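Local coordinates for putative 4-amino-4-deoxychorismate lyase (Thermus thermophilus, PDB 2ZGI), which binds pyridoxal 5'-phosphate and is a putative 4-amino-4-deoxychorismate lyase of the class-IV pyridoxal-phosphate-dependent aminotransferase family, at the interface of chains A and B. Coordinates in Å, arbitrary orientation; residue numbers count along the deposited sequence, not the author numbering. Chains: chain A/B, Putative 4-amino-4-deoxychorismate lyase.

Contact 1: the interface of chains A and B. Residues chain A 13, 18, 91; chain B 4, 9, 11, 13, 18-19.
Helix 15-19 of chain A, the loop before it and strand 89-96 meet strand 2-4, the loop residues B:Leu9, B:Leu11 and B:Leu13, and helix 15-19 of chain B. The two helices touch through their leucines: A:Leu18 and B:Leu18 run parallel, flank to flank, with A:Leu18 CD1 3.8 Å from B:Leu18 CD1. B:Leu13 crosses A:Leu18 at about a right angle and brings its CD1 to the branch point CG. A:Leu13 divides its two methyls between different partners. Its CD2 reaches B:Leu4 CD1 at 3.8 Å and also nears CD2 of that residue, the two side chains passing alongside each other, head to tail; its CD1 meets B:Leu11 CD1 at 3.9 Å, where the side chains run nearly perpendicular. A:Leu91 is likewise shared. With CG turned away from its own backbone N (chi1 -158°), it sends CD1 towards B:Leu9 CD2, 3.8 Å away and approached crosswise, and over the backbone of B:Leu4, whose CA is 4.0 Å from that methyl. CD2 of A:Leu91 instead nears CE1 of B:Tyr19, at 4.1 Å, from beyond the ring's rim and off its plane. A:Leu91 and B:Leu4 also form an antiparallel beta bridge, so the amino-terminal strand of chain B lies against strand 89-96 of chain A. Beside the tyrosine, a water links the two chains: it is 2.7 Å from the carbonyl oxygen A:Leu91 O and 2.9 Å from the phenol oxygen B:Tyr19 OH. The terminal methyls of the leucines thus do most of the touching, A:Leu13 and A:Leu91 each sending theirs to different residues of chain B. Because the interface is two-fold symmetric, the same patch recurs with the chains exchanged. It packs the amino-terminal segments and strand 89-96 into a shared apolar layer, which probably helps to hold the pair together as a dimer.

Contact 2: the interface of chains A and B. Residues chain A 17, 82, 84, 91, 93, 128; chain B 19-20.
A:Arg82 lays its guanidinium over one face of the B:Tyr19 ring, a cation-pi stack between two subunits of this class-IV aminotransferase-family protein. The planes are 17° apart, and A:Arg82 NH1 sits 3.7 Å from the ring centroid. CZ lies nearer the CB end, 3.6 Å from B:Tyr19 CG, while the aliphatic CD covers the CE2 and CZ rim. The long chain can pass over the ring because it leaves the backbone with CG opposite N (chi1 -169°) and then bends at chi3. At the phenol end, the side chain of A:Glu93 points back toward the tyrosine, its carboxylate plane steeply turned against the ring and OE1 at the ring edge; the modelled OE1 to OH separation is too short to be reliable, so the nature of that contact is doubtful. A:Phe17 and A:Thr84 border the ring near CE1.

Around this stack, A:Thr84 steadies the arginine: A:Arg82 NH1 donates to the hydroxyl A:Thr84 OG1 at 2.8 Å, close to the guanidinium plane. NH1 also binds a water that leads to the carbonyl oxygen of B:Tyr19, lying 2.9 Å from B:Tyr19 O. The other terminal nitrogen, A:Arg82 NH2, reaches a second water at 2.9 Å, in the guanidinium plane; B:His20 NE2 holds the same water at 2.9 Å, with the imidazole edge turned to it. These bonds fix the rotation of the guanidinium and keep it flat above the ring. The water bridging A:Leu91 O and B:Tyr19 OH also binds A:Thr84 OG1, at 2.7 Å, tying the threonine that supports the arginine to the far end of the ring.

Contact 1: the interface of chains A and B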
ATOM      1  N   LEU A  13      27.650  17.024  17.101  1.00 36.76           N
ATOM      2  CA  LEU A  13      26.857  16.416  16.026  1.00 33.94           C
ATOM      3  C   LEU A  13      25.516  17.142  15.893  1.00 32.95           C
ATOM      4  O   LEU A  13      24.959  17.609  16.894  1.00 32.83           O
ATOM      5  CB  LEU A  13      26.661  14.923  16.301  1.00 33.46           C
ATOM      6  CG  LEU A  13      27.929  14.069  16.111  1.00 33.06           C
ATOM      7  CD1 LEU A  13      27.811  12.758  16.810  1.00 31.40           C
ATOM      8  CD2 LEU A  13      28.223  13.848  14.613  1.00 32.38           C
ATOM      9  N   LEU A  18      21.283  13.227  15.745  1.00 27.59           N
ATOM     10  CA  LEU A  18      21.302  12.705  17.106  1.00 27.82           C
ATOM     11  C   LEU A  18      19.898  12.377  17.615  1.00 26.74           C
ATOM     12  O   LEU A  18      19.687  11.320  18.247  1.00 25.84           O
ATOM     13  CB  LEU A  18      21.889  13.782  18.021  1.00 29.22           C
ATOM     14  CG  LEU A  18      23.351  13.851  18.479  1.00 33.12           C
ATOM     15  CD1 LEU A  18      24.299  13.267  17.522  1.00 36.01           C
ATOM     16  CD2 LEU A  18      23.719  15.302  18.855  1.00 34.68           C
ATOM     17  N   LEU A  91      30.521   9.894   9.283  1.00 30.92           N
ATOM     18  CA  LEU A  91      30.996   9.217  10.472  1.00 31.56           C
ATOM     19  C   LEU A  91      31.415   7.807  10.107  1.00 30.99           C
ATOM     20  O   LEU A  91      30.577   6.988   9.722  1.00 30.99           O
ATOM     21  CB  LEU A  91      29.890   9.202  11.529  1.00 31.61           C
ATOM     22  CG  LEU A  91      30.217   9.030  13.011  1.00 35.07           C
ATOM     23  CD1 LEU A  91      31.545   9.632  13.406  1.00 35.16           C
ATOM     24  CD2 LEU A  91      29.086   9.639  13.846  1.00 36.24           C
TER
ATOM     25  N   LEU B   4      34.948  11.690  12.486  1.00 31.36           N
ATOM     26  CA  LEU B   4      33.895  12.589  12.050  1.00 32.41           C
ATOM     27  C   LEU B   4      34.444  13.565  11.019  1.00 33.09           C
ATOM     28  O   LEU B   4      35.277  14.410  11.337  1.00 33.36           O
ATOM     29  CB  LEU B   4      33.310  13.353  13.234  1.00 31.73           C
ATOM     30  CG  LEU B   4      32.319  14.472  12.881  1.00 32.40           C
ATOM     31  CD1 LEU B   4      31.096  13.960  12.083  1.00 32.78           C
ATOM     32  CD2 LEU B   4      31.894  15.206  14.131  1.00 29.49           C
ATOM     33  N   LEU B   9      37.097  11.311  16.584  1.00 38.98           N
ATOM     34  CA  LEU B   9      35.983  11.760  17.393  1.00 38.93           C
ATOM     35  C   LEU B   9      35.867  10.935  18.665  1.00 38.67           C
ATOM     36  O   LEU B   9      35.754   9.705  18.610  1.00 38.09           O
ATOM     37  CB  LEU B   9      34.664  11.692  16.588  1.00 38.92           C
ATOM     38  CG  LEU B   9      33.371  12.081  17.319  1.00 39.65           C
ATOM     39  CD1 LEU B   9      33.188  13.599  17.372  1.00 40.32           C
ATOM     40  CD2 LEU B   9      32.154  11.427  16.665  1.00 40.53           C
ATOM     41  N   LEU B  11      33.315  10.214  21.070  1.00 38.16           N
ATOM     42  CA  LEU B  11      31.866  10.265  21.071  1.00 38.32           C
ATOM     43  C   LEU B  11      31.257  10.480  22.466  1.00 37.81           C
ATOM     44  O   LEU B  11      31.439   9.659  23.366  1.00 38.09           O
ATOM     45  CB  LEU B  11      31.328   8.989  20.414  1.00 38.30           C
ATOM     46  CG  LEU B  11      29.876   8.949  19.973  1.00 38.65           C
ATOM     47  CD1 LEU B  11      29.588  10.032  18.903  1.00 39.31           C
ATOM     48  CD2 LEU B  11      29.593   7.536  19.440  1.00 39.97           C
ATOM     49  N   LEU B  13      27.929  10.662  23.432  1.00 35.90           N
ATOM     50  CA  LEU B  13      26.695   9.958  23.763  1.00 34.41           C
ATOM     51  C   LEU B  13      26.840   8.522  23.318  1.00 34.04           C
ATOM     52  O   LEU B  13      27.639   8.249  22.428  1.00 33.41           O
ATOM     53  CB  LEU B  13      25.527  10.606  23.024  1.00 34.49           C
ATOM     54  CG  LEU B  13      25.174  12.020  23.454  1.00 33.29           C
ATOM     55  CD1 LEU B  13      24.525  12.815  22.312  1.00 35.75           C
ATOM     56  CD2 LEU B  13      24.255  11.946  24.634  1.00 34.44           C
ATOM     57  N   LEU B  18      22.614   7.518  19.056  1.00 28.55           N
ATOM     58  CA  LEU B  18      22.946   8.274  17.849  1.00 30.10           C
ATOM     59  C   LEU B  18      22.616   7.470  16.612  1.00 29.28           C
ATOM     60  O   LEU B  18      22.041   8.006  15.639  1.00 30.75           O
ATOM     61  CB  LEU B  18      24.475   8.583  17.750  1.00 31.40           C
ATOM     62  CG  LEU B  18      25.403   9.308  18.738  1.00 35.19           C
ATOM     63  CD1 LEU B  18      24.644  10.209  19.714  1.00 37.25           C
ATOM     64  CD2 LEU B  18      26.287   8.349  19.488  1.00 36.59           C
ATOM     65  N   TYR B  19      23.022   6.207  16.613  1.00 28.22           N
ATOM     66  CA  TYR B  19      22.962   5.394  15.388  1.00 26.98           C
ATOM     67  C   TYR B  19      21.587   4.798  15.100  1.00 26.45           C
ATOM     68  O   TYR B  19      21.297   4.426  13.951  1.00 24.88           O
ATOM     69  CB  TYR B  19      23.976   4.247  15.423  1.00 27.62           C
ATOM     70  CG  TYR B  19      25.426   4.643  15.173  1.00 30.67           C
ATOM     71  CD1 TYR B  19      25.758   5.718  14.338  1.00 33.72           C
ATOM     72  CD2 TYR B  19      26.465   3.906  15.731  1.00 32.28           C
ATOM     73  CE1 TYR B  19      27.119   6.054  14.080  1.00 33.57           C
ATOM     74  CE2 TYR B  19      27.815   4.234  15.494  1.00 33.75           C
ATOM     75  CZ  TYR B  19      28.128   5.313  14.677  1.00 34.53           C
ATOM     76  OH  TYR B  19      29.459   5.628  14.420  1.00 35.94           O
TER
HETATM   77  O   HOH W   1      29.685   5.128  11.540  1.00 30.23           O

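Contact 2: the interface of chains A and B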
ATOM      1  N   PHE A  17      20.606  14.470  13.326  1.00 25.91           N
ATOM      2  CA  PHE A  17      21.361  13.219  13.328  1.00 27.07           C
ATOM      3  C   PHE A  17      21.203  12.470  14.655  1.00 27.01           C
ATOM      4  O   PHE A  17      21.002  11.252  14.684  1.00 27.71           O
ATOM      5  CB  PHE A  17      22.849  13.517  13.041  1.00 26.66           C
ATOM      6  CG  PHE A  17      23.724  12.288  12.967  1.00 27.18           C
ATOM      7  CD1 PHE A  17      23.910  11.611  11.760  1.00 27.18           C
ATOM      8  CD2 PHE A  17      24.379  11.813  14.098  1.00 28.98           C
ATOM      9  CE1 PHE A  17      24.720  10.469  11.694  1.00 28.01           C
ATOM     10  CE2 PHE A  17      25.174  10.653  14.044  1.00 28.62           C
ATOM     11  CZ  PHE A  17      25.345   9.992  12.828  1.00 29.26           C
ATOM     12  N   ARG A  82      31.826   0.639  10.129  1.00 27.26           N
ATOM     13  CA  ARG A  82      30.523   1.250   9.874  1.00 26.46           C
ATOM     14  C   ARG A  82      30.744   2.572   9.181  1.00 27.47           C
ATOM     15  O   ARG A  82      31.565   3.378   9.615  1.00 27.43           O
ATOM     16  CB  ARG A  82      29.746   1.443  11.177  1.00 26.26           C
ATOM     17  CG  ARG A  82      28.256   1.822  10.987  1.00 25.58           C
ATOM     18  CD  ARG A  82      27.604   2.304  12.319  1.00 28.33           C
ATOM     19  NE  ARG A  82      26.221   1.838  12.499  1.00 27.29           N
ATOM     20  CZ  ARG A  82      25.140   2.560  12.250  1.00 27.09           C
ATOM     21  NH1 ARG A  82      25.248   3.795  11.779  1.00 29.66           N
ATOM     22  NH2 ARG A  82      23.937   2.050  12.465  1.00 29.47           N
ATOM     23  N   THR A  84      28.589   5.953   8.110  1.00 25.82           N
ATOM     24  CA  THR A  84      27.300   6.578   8.436  1.00 25.38           C
ATOM     25  C   THR A  84      27.215   7.979   7.858  1.00 25.52           C
ATOM     26  O   THR A  84      28.149   8.782   8.042  1.00 25.65           O
ATOM     27  CB  THR A  84      27.095   6.623   9.968  1.00 25.17           C
ATOM     28  OG1 THR A  84      27.249   5.308  10.491  1.00 24.19           O
ATOM     29  CG2 THR A  84      25.708   7.126  10.343  1.00 26.73           C
ATOM     30  N   LEU A  91      30.521   9.894   9.283  1.00 30.92           N
ATOM     31  CA  LEU A  91      30.996   9.217  10.472  1.00 31.56           C
ATOM     32  C   LEU A  91      31.415   7.807  10.107  1.00 30.99           C
ATOM     33  O   LEU A  91      30.577   6.988   9.722  1.00 30.99           O
ATOM     34  CB  LEU A  91      29.890   9.202  11.529  1.00 31.61           C
ATOM     35  CG  LEU A  91      30.217   9.030  13.011  1.00 35.07           C
ATOM     36  CD1 LEU A  91      31.545   9.632  13.406  1.00 35.16           C
ATOM     37  CD2 LEU A  91      29.086   9.639  13.846  1.00 36.24           C
ATOM     38  N   GLU A  93      33.898   4.439  11.292  1.00 29.14           N
ATOM     39  CA  GLU A  93      34.486   3.810  12.454  1.00 29.65           C
ATOM     40  C   GLU A  93      34.869   2.371  12.210  1.00 29.10           C
ATOM     41  O   GLU A  93      34.404   1.720  11.244  1.00 27.98           O
ATOM     42  CB  GLU A  93      33.543   3.886  13.653  1.00 29.95           C
ATOM     43  CG  GLU A  93      32.332   2.973  13.604  1.00 33.18           C
ATOM     44  CD  GLU A  93      31.478   3.133  14.852  1.00 37.80           C
ATOM     45  OE1 GLU A  93      31.039   4.264  15.151  1.00 40.68           O
ATOM     46  OE2 GLU A  93      31.265   2.132  15.554  1.00 41.04           O
ATOM     47  N   GLY A 128      19.077   5.325  10.197  1.00 22.53           N
ATOM     48  CA  GLY A 128      19.152   5.546  11.655  1.00 22.58           C
ATOM     49  C   GLY A 128      17.836   5.355  12.402  1.00 23.09           C
ATOM     50  O   GLY A 128      17.804   5.389  13.626  1.00 23.05           O
TER
ATOM     51  N   TYR B  19      23.022   6.207  16.613  1.00 28.22           N
ATOM     52  CA  TYR B  19      22.962   5.394  15.388  1.00 26.98           C
ATOM     53  C   TYR B  19      21.587   4.798  15.100  1.00 26.45           C
ATOM     54  O   TYR B  19      21.297   4.426  13.951  1.00 24.88           O
ATOM     55  CB  TYR B  19      23.976   4.247  15.423  1.00 27.62           C
ATOM     56  CG  TYR B  19      25.426   4.643  15.173  1.00 30.67           C
ATOM     57  CD1 TYR B  19      25.758   5.718  14.338  1.00 33.72           C
ATOM     58  CD2 TYR B  19      26.465   3.906  15.731  1.00 32.28           C
ATOM     59  CE1 TYR B  19      27.119   6.054  14.080  1.00 33.57           C
ATOM     60  CE2 TYR B  19      27.815   4.234  15.494  1.00 33.75           C
ATOM     61  CZ  TYR B  19      28.128   5.313  14.677  1.00 34.53           C
ATOM     62  OH  TYR B  19      29.459   5.628  14.420  1.00 35.94           O
ATOM     63  N   HIS B  20      20.768   4.656  16.141  1.00 25.12           N
ATOM     64  CA  HIS B  20      19.522   3.913  15.996  1.00 24.17           C
ATOM     65  C   HIS B  20      18.297   4.720  16.349  1.00 22.77           C
ATOM     66  O   HIS B  20      17.170   4.191  16.354  1.00 22.48           O
ATOM     67  CB  HIS B  20      19.563   2.672  16.872  1.00 24.50           C
ATOM     68  CG  HIS B  20      20.572   1.653  16.441  1.00 26.42           C
ATOM     69  ND1 HIS B  20      21.012   0.656  17.279  1.00 29.41           N
ATOM     70  CD2 HIS B  20      21.241   1.484  15.278  1.00 25.13           C
ATOM     71  CE1 HIS B  20      21.876  -0.113  16.641  1.00 29.65           C
ATOM     72  NE2 HIS B  20      22.032   0.367  15.425  1.00 30.16           N
TER
HETATM   73  O   HOH W   2      22.722   5.439  11.611  1.00 21.21           O
HETATM   74  O   HOH W   3      29.685   5.128  11.540  1.00 30.23           O
HETATM   75  O   HOH W   4      23.787  -0.724  13.340  1.00 31.94           O

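Contact 1 and contact 2 are neighbours in one two-fold symmetric interface, the centres of their C-alpha atoms about 7 Å apart. They share A:Leu91 and B:Tyr19, and strand 89-96 of chain A and helix 15-19 of both chains run through both. Contact 1 is the apolar side; contact 2 is its polar flank, adding the arginine stack and further waters, with one water common to both. B:Tyr19 joins them, its ring having A:Leu91 on one side and A:Arg82 of strand 78-86 on the opposite face. The symmetry repeats the pair with chains exchanged. The deposited assembly holds four copies, and this interface probably builds its dimeric units.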